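Local coordinates for uncharacterized protein (Bacteroides ovatus, PDB 4IRT) that is of unknown function but, as a BNR-repeat protein with a beta-propeller fold, is a putative neuraminidase, at residues A[49-54]-A[405-410]; A[38-43]-A[67-72]. All coordinates share one frame; numbering follows the deposited sequence. Where two conformers were deposited one is given.

How the contacts relate
Both contacts start from one antiparallel sheet, in which strands 34-40 and 45-52 are neighbours, and they leave it near its two ends, their centres about 23 Å apart. Contact 1 ties the end of strand 45-52 to strand 401-407 of another sheet, distant in sequence. Contact 2 is local: the end of strand 34-40 meets the loop that follows strand 65-66. Both are buried yet lie well away from the chain centre (about 19 and 18 Å, centre to centre), with exposed residues such as Lys52 and Lys70 close by. Contact 1 rests on a salt bridge with a water beside it; contact 2 has no hydrogen bond across it and depends on a valine methyl packed on a tyrosine ring.

Contact 1 (A[49-54]-A[405-410]); sequences GKRKLD and VLETNM
Arg51 grips Glu407 end-on in a salt bridge, through NH1 and NH2, both to the one oxygen OE2. Arg51 NH2 lies 2.8 Å from Glu407 OE2 and makes the straighter bond (151°), while Arg51 NH1 reaches Glu407 OE2 at 3.1 Å. OE2 sits at the guanidinium edge, close to its plane; NH1 comes from its syn side and NH2 from its anti side, both tilted out of the carboxylate plane, NH1 more. The two flat groups are turned 27° from each other. The arginine, extended from CG to NE, spans from strand 45-52 of one antiparallel sheet to strand 401-407 of another, consistent with neighbouring blades of a beta-propeller. A water donates to Glu407 OE2 at 2.7 Å and to Leu53 O at 2.6 Å. Van der Waals contact is slight: Val405 CG1 approaches Arg51 NH2 obliquely at 3.8 Å. Outside the segments, NH2 also donates to Gln35 OE1 and NH1 to Ser55 O. A leucine in place of Arg51 would probably leave the Glu407 carboxylate without its cationic mate and sever this link between sheets. Three donors converging on OE2 would probably stabilise Glu407 as a carboxylate and concentrate its charge on that oxygen.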
loop_
_atom_site.group_PDB
_atom_site.type_symbol
_atom_site.label_atom_id
_atom_site.label_comp_id
_atom_site.label_asym_id
_atom_site.label_seq_id
_atom_site.Cartn_x
_atom_site.Cartn_y
_atom_site.Cartn_z
ATOM N N GLY A 49 0.717 18.555 -3.289
ATOM C CA GLY A 49 -0.083 19.192 -4.295
ATOM C C GLY A 49 -1.554 18.868 -4.177
ATOM O O GLY A 49 -1.934 17.894 -3.555
ATOM N N LYS A 50 -2.379 19.707 -4.797
ATOM C CA LYS A 50 -3.795 19.453 -4.855
ATOM C C LYS A 50 -4.405 20.061 -6.110
ATOM O O LYS A 50 -3.877 21.035 -6.669
ATOM C CB LYS A 50 -4.506 19.996 -3.613
ATOM C CG LYS A 50 -4.612 21.508 -3.561
ATOM C CD LYS A 50 -5.070 22.024 -2.199
ATOM C CE LYS A 50 -6.534 21.700 -1.941
ATOM N NZ LYS A 50 -7.146 22.456 -0.802
ATOM N N ARG A 51 -5.532 19.475 -6.522
ATOM C CA ARG A 51 -6.342 19.997 -7.583
ATOM C C ARG A 51 -7.814 19.723 -7.299
ATOM O O ARG A 51 -8.176 18.823 -6.509
ATOM C CB ARG A 51 -5.980 19.351 -8.924
ATOM C CG ARG A 51 -6.175 17.842 -8.980
ATOM C CD ARG A 51 -6.403 17.317 -10.389
ATOM N NE ARG A 51 -6.482 15.847 -10.423
ATOM C CZ ARG A 51 -6.905 15.134 -11.472
ATOM N NH1 ARG A 51 -7.309 15.745 -12.589
ATOM N NH2 ARG A 51 -6.897 13.806 -11.437
ATOM N N LYS A 52 -8.669 20.456 -8.004
ATOM C CA LYS A 52 -10.049 20.008 -8.198
ATOM C C LYS A 52 -10.056 18.854 -9.176
ATOM O O LYS A 52 -9.341 18.876 -10.192
ATOM C CB LYS A 52 -10.930 21.135 -8.721
ATOM C CG LYS A 52 -11.080 22.245 -7.717
ATOM C CD LYS A 52 -11.963 21.804 -6.554
ATOM C CE LYS A 52 -12.318 22.976 -5.659
ATOM N NZ LYS A 52 -13.139 22.570 -4.485
ATOM N N LEU A 53 -10.844 17.834 -8.866
ATOM C CA LEU A 53 -10.959 16.680 -9.762
ATOM C C LEU A 53 -11.468 17.025 -11.178
ATOM O O LEU A 53 -11.207 16.287 -12.131
ATOM C CB LEU A 53 -11.823 15.598 -9.132
ATOM C CG LEU A 53 -11.138 14.753 -8.070
ATOM C CD1 LEU A 53 -12.143 14.008 -7.219
ATOM C CD2 LEU A 53 -10.156 13.789 -8.693
ATOM N N ASP A 54 -12.165 18.143 -11.321
ATOM C CA ASP A 54 -12.678 18.574 -12.623
ATOM C C ASP A 54 -11.708 19.497 -13.367
ATOM O O ASP A 54 -12.081 20.110 -14.356
ATOM C CB ASP A 54 -14.056 19.245 -12.464
ATOM C CG ASP A 54 -13.998 20.607 -11.779
ATOM O OD1 ASP A 54 -12.902 21.158 -11.543
ATOM O OD2 ASP A 54 -15.086 21.169 -11.498
ATOM N N VAL A 405 -1.147 11.741 -12.819
ATOM C CA VAL A 405 -2.254 10.924 -12.366
ATOM C C VAL A 405 -2.868 10.286 -13.611
ATOM O O VAL A 405 -3.299 10.989 -14.548
ATOM C CB VAL A 405 -3.285 11.741 -11.567
ATOM C CG1 VAL A 405 -4.499 10.883 -11.250
ATOM C CG2 VAL A 405 -2.652 12.292 -10.307
ATOM N N LEU A 406 -2.883 8.964 -13.629
ATOM C CA LEU A 406 -3.494 8.241 -14.706
ATOM C C LEU A 406 -4.942 7.965 -14.330
ATOM O O LEU A 406 -5.244 7.224 -13.353
ATOM C CB LEU A 406 -2.708 6.961 -14.992
ATOM C CG LEU A 406 -2.996 6.246 -16.323
ATOM C CD1 LEU A 406 -1.961 5.160 -16.571
ATOM C CD2 LEU A 406 -4.375 5.620 -16.322
ATOM N N GLU A 407 -5.834 8.593 -15.086
ATOM C CA GLU A 407 -7.272 8.470 -14.878
ATOM C C GLU A 407 -7.742 7.329 -15.773
ATOM O O GLU A 407 -7.804 7.455 -16.992
ATOM C CB GLU A 407 -7.963 9.786 -15.240
ATOM C CG GLU A 407 -7.428 10.990 -14.472
ATOM C CD GLU A 407 -8.180 12.291 -14.747
ATOM O OE1 GLU A 407 -8.657 12.500 -15.895
ATOM O OE2 GLU A 407 -8.292 13.105 -13.808
ATOM N N THR A 408 -8.050 6.203 -15.165
ATOM C CA THR A 408 -8.242 4.983 -15.927
ATOM C C THR A 408 -9.644 4.932 -16.505
ATOM O O THR A 408 -10.627 5.191 -15.801
ATOM C CB THR A 408 -8.065 3.728 -15.067
ATOM O OG1 THR A 408 -9.131 3.669 -14.120
ATOM C CG2 THR A 408 -6.723 3.727 -14.356
ATOM N N ASN A 409 -9.726 4.609 -17.793
ATOM C CA ASN A 409 -10.986 4.310 -18.435
ATOM C C ASN A 409 -11.271 2.811 -18.218
ATOM O O ASN A 409 -10.453 1.952 -18.605
ATOM C CB ASN A 409 -10.881 4.629 -19.928
ATOM C CG ASN A 409 -12.193 4.461 -20.666
ATOM O OD1 ASN A 409 -13.189 3.976 -20.119
ATOM N ND2 ASN A 409 -12.196 4.858 -21.933
HETATM N N MSE A 410 -12.400 2.505 -17.578
HETATM C CA MSE A 410 -12.809 1.107 -17.329
HETATM C C MSE A 410 -14.141 0.800 -17.976
HETATM O O MSE A 410 -14.397 1.175 -19.129
HETATM C CB MSE A 410 -12.887 0.888 -15.819
HETATM C CG MSE A 410 -11.509 0.987 -15.142
HETATM SE SE MSE A 410 -11.931 0.976 -13.233
HETATM C CE MSE A 410 -12.763 2.758 -13.156
HETATM O O HOH W 1 -10.603 13.793 -12.502
#

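Contact 2 (A[38-43]-A[67-72]). With EDO (1,2-ethanediol), chain I.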
loop_
_atom_site.group_PDB
_atom_site.type_symbol
_atom_site.label_atom_id
_atom_site.label_comp_id
_atom_site.label_asym_id
_atom_site.label_seq_id
_atom_site.Cartn_x
_atom_site.Cartn_y
_atom_site.Cartn_z
ATOM N N SER A 38 1.494 13.620 -3.134
ATOM C CA SER A 38 2.752 13.927 -2.468
ATOM C C SER A 38 3.860 13.151 -3.153
ATOM O O SER A 38 3.642 12.033 -3.608
ATOM C CB SER A 38 2.704 13.562 -0.954
ATOM O OG SER A 38 2.408 12.196 -0.723
ATOM N N TYR A 39 5.033 13.763 -3.192
ATOM C CA TYR A 39 6.216 13.155 -3.776
ATOM C C TYR A 39 7.435 13.920 -3.372
ATOM O O TYR A 39 7.331 15.031 -2.806
ATOM C CB TYR A 39 6.131 13.120 -5.288
ATOM C CG TYR A 39 5.949 14.449 -5.952
ATOM C CD1 TYR A 39 4.675 14.959 -6.180
ATOM C CD2 TYR A 39 7.050 15.173 -6.427
ATOM C CE1 TYR A 39 4.492 16.170 -6.842
ATOM C CE2 TYR A 39 6.872 16.383 -7.090
ATOM C CZ TYR A 39 5.580 16.871 -7.260
ATOM O OH TYR A 39 5.394 18.050 -7.930
ATOM N N TYR A 40 8.607 13.314 -3.624
ATOM C CA TYR A 40 9.861 14.031 -3.505
ATOM C C TYR A 40 10.283 14.607 -4.854
ATOM O O TYR A 40 10.274 13.895 -5.870
ATOM C CB TYR A 40 10.953 13.105 -3.030
ATOM C CG TYR A 40 10.816 12.529 -1.635
ATOM C CD1 TYR A 40 10.988 13.327 -0.519
ATOM C CD2 TYR A 40 10.607 11.161 -1.440
ATOM C CE1 TYR A 40 10.867 12.802 0.754
ATOM C CE2 TYR A 40 10.497 10.613 -0.171
ATOM C CZ TYR A 40 10.666 11.440 0.937
ATOM O OH TYR A 40 10.582 10.940 2.226
ATOM N N ASP A 41 10.682 15.866 -4.848
ATOM C CA ASP A 41 11.248 16.493 -6.024
ATOM C C ASP A 41 12.705 16.073 -6.234
ATOM O O ASP A 41 13.274 15.331 -5.445
ATOM C CB ASP A 41 11.012 18.012 -6.008
ATOM C CG ASP A 41 11.940 18.779 -5.087
ATOM O OD1 ASP A 41 12.948 18.245 -4.564
ATOM O OD2 ASP A 41 11.651 19.994 -4.884
ATOM N N ASN A 42 13.304 16.503 -7.336
ATOM C CA ASN A 42 14.647 16.041 -7.659
ATOM C C ASN A 42 15.725 16.437 -6.659
ATOM O O ASN A 42 16.798 15.826 -6.627
ATOM C CB ASN A 42 15.079 16.526 -9.048
ATOM C CG ASN A 42 16.152 15.622 -9.653
ATOM O OD1 ASN A 42 16.018 14.396 -9.647
ATOM N ND2 ASN A 42 17.195 16.220 -10.185
ATOM N N ASP A 43 15.454 17.475 -5.880
ATOM C CA ASP A 43 16.358 17.893 -4.802
ATOM C C ASP A 43 16.104 17.194 -3.460
ATOM O O ASP A 43 16.759 17.502 -2.438
ATOM C CB ASP A 43 16.237 19.398 -4.611
ATOM C CG ASP A 43 16.657 20.176 -5.864
ATOM O OD1 ASP A 43 17.642 19.792 -6.518
ATOM O OD2 ASP A 43 16.016 21.178 -6.178
ATOM N N GLY A 67 13.719 14.390 2.229
ATOM C CA GLY A 67 13.937 12.993 2.577
ATOM C C GLY A 67 15.201 12.393 1.961
ATOM O O GLY A 67 15.760 12.910 0.969
ATOM N N ASN A 68 15.669 11.306 2.550
ATOM C CA ASN A 68 16.800 10.547 1.996
ATOM C C ASN A 68 16.345 9.708 0.806
ATOM O O ASN A 68 16.190 8.516 0.910
ATOM C CB ASN A 68 17.423 9.666 3.061
ATOM C CG ASN A 68 18.643 8.942 2.561
ATOM O OD1 ASN A 68 19.280 9.378 1.592
ATOM N ND2 ASN A 68 18.990 7.840 3.217
ATOM N N VAL A 69 16.136 10.362 -0.314
ATOM C CA VAL A 69 15.563 9.749 -1.504
ATOM C C VAL A 69 16.442 8.657 -2.140
ATOM O O VAL A 69 15.932 7.797 -2.843
ATOM C CB VAL A 69 15.177 10.819 -2.563
ATOM C CG1 VAL A 69 14.051 11.709 -2.022
ATOM C CG2 VAL A 69 16.367 11.672 -2.958
ATOM N N LYS A 70 17.745 8.653 -1.851
ATOM C CA LYS A 70 18.613 7.533 -2.249
ATOM C C LYS A 70 18.275 6.194 -1.611
ATOM O O LYS A 70 18.718 5.160 -2.111
ATOM C CB LYS A 70 20.087 7.884 -1.973
ATOM C CG LYS A 70 20.596 8.936 -2.917
ATOM C CD LYS A 70 22.055 9.225 -2.669
ATOM C CE LYS A 70 22.493 10.525 -3.331
ATOM N NZ LYS A 70 22.677 10.315 -4.788
ATOM N N ASP A 71 17.475 6.191 -0.541
ATOM C CA ASP A 71 16.935 4.966 0.064
ATOM C C ASP A 71 15.451 4.838 -0.282
ATOM O O ASP A 71 14.590 5.558 0.258
ATOM C CB ASP A 71 17.136 4.993 1.587
ATOM C CG ASP A 71 16.875 3.667 2.236
ATOM O OD1 ASP A 71 16.030 2.896 1.742
ATOM O OD2 ASP A 71 17.482 3.400 3.303
ATOM N N ALA A 72 15.142 3.921 -1.185
ATOM C CA ALA A 72 13.756 3.708 -1.632
ATOM C C ALA A 72 12.811 3.247 -0.551
ATOM O O ALA A 72 11.605 3.191 -0.790
ATOM C CB ALA A 72 13.729 2.715 -2.804
HETATM C C1 EDO I . 18.985 13.724 -4.035
HETATM O O1 EDO I . 20.300 13.206 -3.830
HETATM C C2 EDO I . 19.075 15.165 -4.489
HETATM O O2 EDO I . 19.315 15.162 -5.899
#
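Val69 lays its CG1 methyl over one face of the Tyr40 ring, a CH-pi contact in which Val69 CG1 stands 3.7 Å from the centroid, 27° off the normal. The methyl is shifted toward the rim at the root of the ring, with Val69 CG1 only 3.4 Å from Tyr40 CG. At Val69, chi1 of -65° sets CG1 beside the backbone N, facing the ring, and turns CG2 to a bound diol. Farther along the ring, Gly67 comes in obliquely, its CA 3.6 Å from Tyr40 CE1. Here the fit is close: the backbone of Gly67, with no side chain, packs directly against the ring. The phenol end is held by a hydrogen bond from outside the two segments, between Tyr40 OH and the backbone O of Asn74, and Ile76 of strand 76-80 also touches this tyrosine.

The side toward Asn42 and Asp43 is looser. There the diol, a 1,2-ethanediol probably from the crystallisation liquor, lies between the segments: its O2 donates to Asn42 O at 2.7 Å, and its C1 lies 3.5 Å from Val69 CG2. The exposed Lys70 brings CE within 3.5 Å of the diol O1. The valine is the first inner residue of a type I beta turn from Asn68 to Asp71, closed by Asp71 N to Asn68 O, 3.0 Å. The Tyr40-Val69 packing seats the 67-72 loop, part of the connection from strand 65-66 to strand 76-80, on the end of the antiparallel sheet holding strand 34-40, consistent with a loop linking strands of a beta-propeller.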